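Long-range contact in glucose-1-phosphate thymidylyltransferase (PDB 4ECM), which catalyses the transfer of a thymidylyl group from dTTP to glucose-1-phosphate, giving dTDP-glucose and pyrophosphate, probably the first step of dTDP-L-rhamnose synthesis: residues A[52-63]-A[257-267]. Sequence-based numbering, arbitrary orientation.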
# COMPACT_ATOMS: atom_id res chain seq x y z
N VAL A 52 3.98 20.63 2.32
CA VAL A 52 3.71 22.06 2.41
C VAL A 52 4.63 22.51 3.56
O VAL A 52 4.28 22.39 4.75
CB VAL A 52 2.26 22.39 2.67
CG1 VAL A 52 2.12 23.89 2.98
CG2 VAL A 52 1.38 21.98 1.44
N GLY A 53 5.81 23.00 3.21
CA GLY A 53 6.79 23.32 4.23
C GLY A 53 7.41 22.00 4.63
O GLY A 53 7.67 21.14 3.77
N ARG A 54 7.62 21.81 5.93
CA ARG A 54 8.25 20.58 6.41
C ARG A 54 7.24 19.55 6.91
O ARG A 54 7.62 18.60 7.59
CB ARG A 54 9.34 20.89 7.47
CG ARG A 54 8.87 21.53 8.77
CD ARG A 54 10.04 22.00 9.70
NE ARG A 54 11.01 22.88 9.03
CZ ARG A 54 12.32 22.64 8.89
NH1 ARG A 54 12.89 21.56 9.44
NH2 ARG A 54 13.09 23.51 8.23
N TYR A 55 5.97 19.69 6.54
CA TYR A 55 4.94 18.75 6.93
C TYR A 55 4.08 18.40 5.72
O TYR A 55 4.01 19.17 4.76
CB TYR A 55 4.04 19.33 8.02
CG TYR A 55 4.80 19.80 9.23
CD1 TYR A 55 5.29 18.89 10.15
CD2 TYR A 55 5.06 21.14 9.43
CE1 TYR A 55 6.00 19.30 11.25
CE2 TYR A 55 5.75 21.56 10.53
CZ TYR A 55 6.22 20.64 11.44
OH TYR A 55 6.93 21.07 12.56
N PRO A 56 3.43 17.23 5.77
CA PRO A 56 2.43 16.90 4.76
C PRO A 56 1.31 17.92 4.86
O PRO A 56 0.99 18.35 5.96
CB PRO A 56 1.91 15.54 5.19
CG PRO A 56 2.87 15.02 6.12
CD PRO A 56 3.63 16.15 6.72
N MET A 57 0.73 18.29 3.73
CA MET A 57 -0.30 19.31 3.68
C MET A 57 -1.39 19.16 4.75
O MET A 57 -1.77 20.14 5.37
CB MET A 57 -0.95 19.29 2.29
CG MET A 57 -2.03 20.33 2.03
SD MET A 57 -2.80 20.16 0.39
CE MET A 57 -1.37 20.19 -0.74
N ILE A 58 -1.85 17.94 4.98
CA ILE A 58 -2.96 17.71 5.91
C ILE A 58 -2.64 18.02 7.37
O ILE A 58 -3.55 18.30 8.15
CB ILE A 58 -3.56 16.28 5.73
CG1 ILE A 58 -4.97 16.19 6.33
CG2 ILE A 58 -2.62 15.21 6.25
CD1 ILE A 58 -5.67 14.92 5.96
N TYR A 59 -1.35 17.99 7.74
CA TYR A 59 -0.97 18.29 9.12
C TYR A 59 -1.38 19.71 9.51
O TYR A 59 -1.67 19.96 10.66
CB TYR A 59 0.54 18.17 9.34
CG TYR A 59 1.07 16.79 9.68
CD1 TYR A 59 0.44 15.64 9.23
CD2 TYR A 59 2.26 16.64 10.39
CE1 TYR A 59 0.95 14.37 9.52
CE2 TYR A 59 2.78 15.38 10.69
CZ TYR A 59 2.12 14.26 10.24
OH TYR A 59 2.62 13.02 10.53
N HIS A 60 -1.37 20.62 8.55
CA HIS A 60 -1.72 22.01 8.82
C HIS A 60 -3.15 22.13 9.34
O HIS A 60 -3.39 22.82 10.32
CB HIS A 60 -1.49 22.91 7.60
CG HIS A 60 -0.05 23.00 7.19
ND1 HIS A 60 0.76 24.05 7.55
CD2 HIS A 60 0.73 22.14 6.49
CE1 HIS A 60 1.98 23.85 7.07
NE2 HIS A 60 1.99 22.69 6.43
N ALA A 61 -4.08 21.42 8.70
CA ALA A 61 -5.48 21.45 9.09
C ALA A 61 -5.68 20.84 10.47
O ALA A 61 -6.44 21.36 11.31
CB ALA A 61 -6.32 20.75 8.05
N VAL A 62 -4.97 19.75 10.73
CA VAL A 62 -5.03 19.08 12.02
C VAL A 62 -4.55 20.04 13.13
O VAL A 62 -5.22 20.21 14.14
CB VAL A 62 -4.18 17.78 12.03
CG1 VAL A 62 -4.10 17.18 13.43
CG2 VAL A 62 -4.74 16.75 10.99
N TYR A 63 -3.41 20.71 12.91
CA TYR A 63 -2.86 21.62 13.90
C TYR A 63 -3.81 22.81 14.13
O TYR A 63 -3.97 23.25 15.26
CB TYR A 63 -1.48 22.10 13.46
CG TYR A 63 -0.68 22.81 14.56
CD1 TYR A 63 0.06 22.08 15.49
CD2 TYR A 63 -0.66 24.20 14.66
CE1 TYR A 63 0.79 22.70 16.48
CE2 TYR A 63 0.07 24.84 15.66
CZ TYR A 63 0.79 24.08 16.57
OH TYR A 63 1.53 24.69 17.56
N ALA A 257 4.98 28.60 3.98
CA ALA A 257 4.99 27.71 5.12
C ALA A 257 6.35 27.37 5.69
O ALA A 257 6.40 26.63 6.67
CB ALA A 257 4.28 26.38 4.73
N ARG A 258 7.43 27.91 5.13
CA ARG A 258 8.79 27.50 5.53
C ARG A 258 9.07 27.47 7.03
O ARG A 258 9.65 26.51 7.51
CB ARG A 258 9.85 28.40 4.87
CG ARG A 258 11.30 27.94 5.13
CD ARG A 258 12.31 29.02 4.73
NE ARG A 258 12.23 30.16 5.63
CZ ARG A 258 12.81 31.34 5.43
NH1 ARG A 258 13.52 31.57 4.34
NH2 ARG A 258 12.65 32.31 6.32
N ASP A 259 8.67 28.50 7.76
CA ASP A 259 8.99 28.57 9.19
C ASP A 259 7.92 28.05 10.11
O ASP A 259 8.01 28.22 11.33
CB ASP A 259 9.35 30.01 9.55
CG ASP A 259 10.56 30.51 8.77
OD1 ASP A 259 11.48 29.71 8.47
OD2 ASP A 259 10.59 31.72 8.45
N ILE A 260 6.90 27.40 9.56
CA ILE A 260 5.85 26.83 10.40
C ILE A 260 6.41 25.61 11.12
O ILE A 260 6.93 24.68 10.49
CB ILE A 260 4.59 26.48 9.59
CG1 ILE A 260 3.90 27.77 9.11
CG2 ILE A 260 3.61 25.65 10.44
CD1 ILE A 260 2.79 27.53 8.10
N ASN A 261 6.29 25.63 12.45
CA ASN A 261 6.79 24.57 13.32
C ASN A 261 5.67 24.07 14.23
O ASN A 261 5.06 24.85 14.97
CB ASN A 261 7.92 25.14 14.18
CG ASN A 261 8.60 24.09 15.04
OD1 ASN A 261 8.43 22.88 14.85
ND2 ASN A 261 9.42 24.55 15.99
N PHE A 262 5.40 22.77 14.20
CA PHE A 262 4.34 22.20 15.01
C PHE A 262 4.85 21.51 16.27
O PHE A 262 4.07 20.88 16.99
CB PHE A 262 3.47 21.23 14.20
CG PHE A 262 2.75 21.86 13.04
CD1 PHE A 262 2.16 23.10 13.17
CD2 PHE A 262 2.61 21.19 11.85
CE1 PHE A 262 1.49 23.68 12.11
CE2 PHE A 262 1.95 21.76 10.79
CZ PHE A 262 1.38 23.01 10.92
N GLY A 263 6.13 21.60 16.55
CA GLY A 263 6.66 20.97 17.75
C GLY A 263 6.87 19.48 17.60
O GLY A 263 6.52 18.89 16.56
N LYS A 264 7.39 18.87 18.65
CA LYS A 264 7.77 17.46 18.61
C LYS A 264 6.65 16.45 18.46
O LYS A 264 6.93 15.32 18.06
CB LYS A 264 8.66 17.08 19.81
CG LYS A 264 8.00 17.15 21.16
CD LYS A 264 8.90 16.49 22.21
CE LYS A 264 8.32 16.58 23.62
NZ LYS A 264 9.15 15.84 24.62
N GLN A 265 5.41 16.81 18.76
CA GLN A 265 4.31 15.85 18.54
C GLN A 265 4.11 15.53 17.05
O GLN A 265 3.72 14.41 16.71
CB GLN A 265 2.99 16.30 19.15
CG GLN A 265 2.87 16.02 20.65
CD GLN A 265 1.44 16.18 21.14
OE1 GLN A 265 0.81 17.21 20.91
NE2 GLN A 265 0.93 15.16 21.83
N PHE A 266 4.38 16.51 16.19
CA PHE A 266 4.22 16.36 14.74
C PHE A 266 5.54 16.05 14.03
O PHE A 266 5.56 15.86 12.82
CB PHE A 266 3.61 17.64 14.16
CG PHE A 266 2.19 17.91 14.61
CD1 PHE A 266 1.13 17.80 13.73
CD2 PHE A 266 1.92 18.27 15.93
CE1 PHE A 266 -0.16 18.05 14.14
CE2 PHE A 266 0.64 18.52 16.34
CZ PHE A 266 -0.41 18.40 15.46
N ASN A 267 6.63 15.99 14.80
CA ASN A 267 7.99 15.72 14.30
C ASN A 267 8.52 16.69 13.26
O ASN A 267 9.69 17.09 13.32
CB ASN A 267 8.11 14.29 13.78
CG ASN A 267 8.13 13.28 14.90
OD1 ASN A 267 8.90 13.42 15.85
ND2 ASN A 267 7.30 12.24 14.78
O HOH W 1 6.80 24.08 7.72
O HOH W 2 11.03 24.40 6.38
O HOH W 3 4.66 13.00 12.35
O HOH W 4 2.85 26.88 16.49
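Phe262 and Phe266 pack against Tyr55, Tyr59, His60 and Tyr63 as an aromatic cluster. It fastens the irregular C-terminal tail, which follows helix 247-256, to the start of helix 57-67 in the nucleotidyltransferase fold. The tight part centres on Phe262. Its ring lies between Tyr55 and Tyr63. On the Tyr63 side the rings form an offset stack, with planes 28° apart. With CG opposite the backbone N (chi1 -167°), Tyr63 lays its ring along Phe262 and sets its CB over the Phe262 face. Phe262 CD2 lies over the centre of the Tyr55 ring, 3.4 Å from Tyr55 CE2. The far edge of Phe262 points at the face of His60, with CZ 3.6 Å from His60 ND1. His60 itself is tied back by NE2, which donates to Val52 O. Phe266 is held at two places: its edge meets the face of Tyr59 in an offset edge-to-face pair, while its own face takes the edge of Tyr63. Phe95 adds a further ring beside Tyr59 and Phe266. Water reaches the rim of the cluster, where one molecule links Tyr59 OH with Phe266 O.

The turn side is looser, and ordered waters bridge it. The type II' turn 52-55 lies against the type I turn 257-260, partly directly and partly through water. Val52 CG1 meets Ala257 CB at 3.7 Å, and Ile260 CD1 lies at the edge of the His60 ring. One water accepts from Arg54 N and donates to both Ala257 O and Ile260 O. A second links Arg54 NH2, weakly, to Arg258 O. A second subunit borders both parts: its His247 packs on Arg54 and its Pro40 on Tyr55.

Asn261 OD1 accepts from Gly263 N in an Asx turn. Next to it, Phe262 N donates to Tyr55 OH at 2.8 Å, with an almost straight N-H...O angle of 179°.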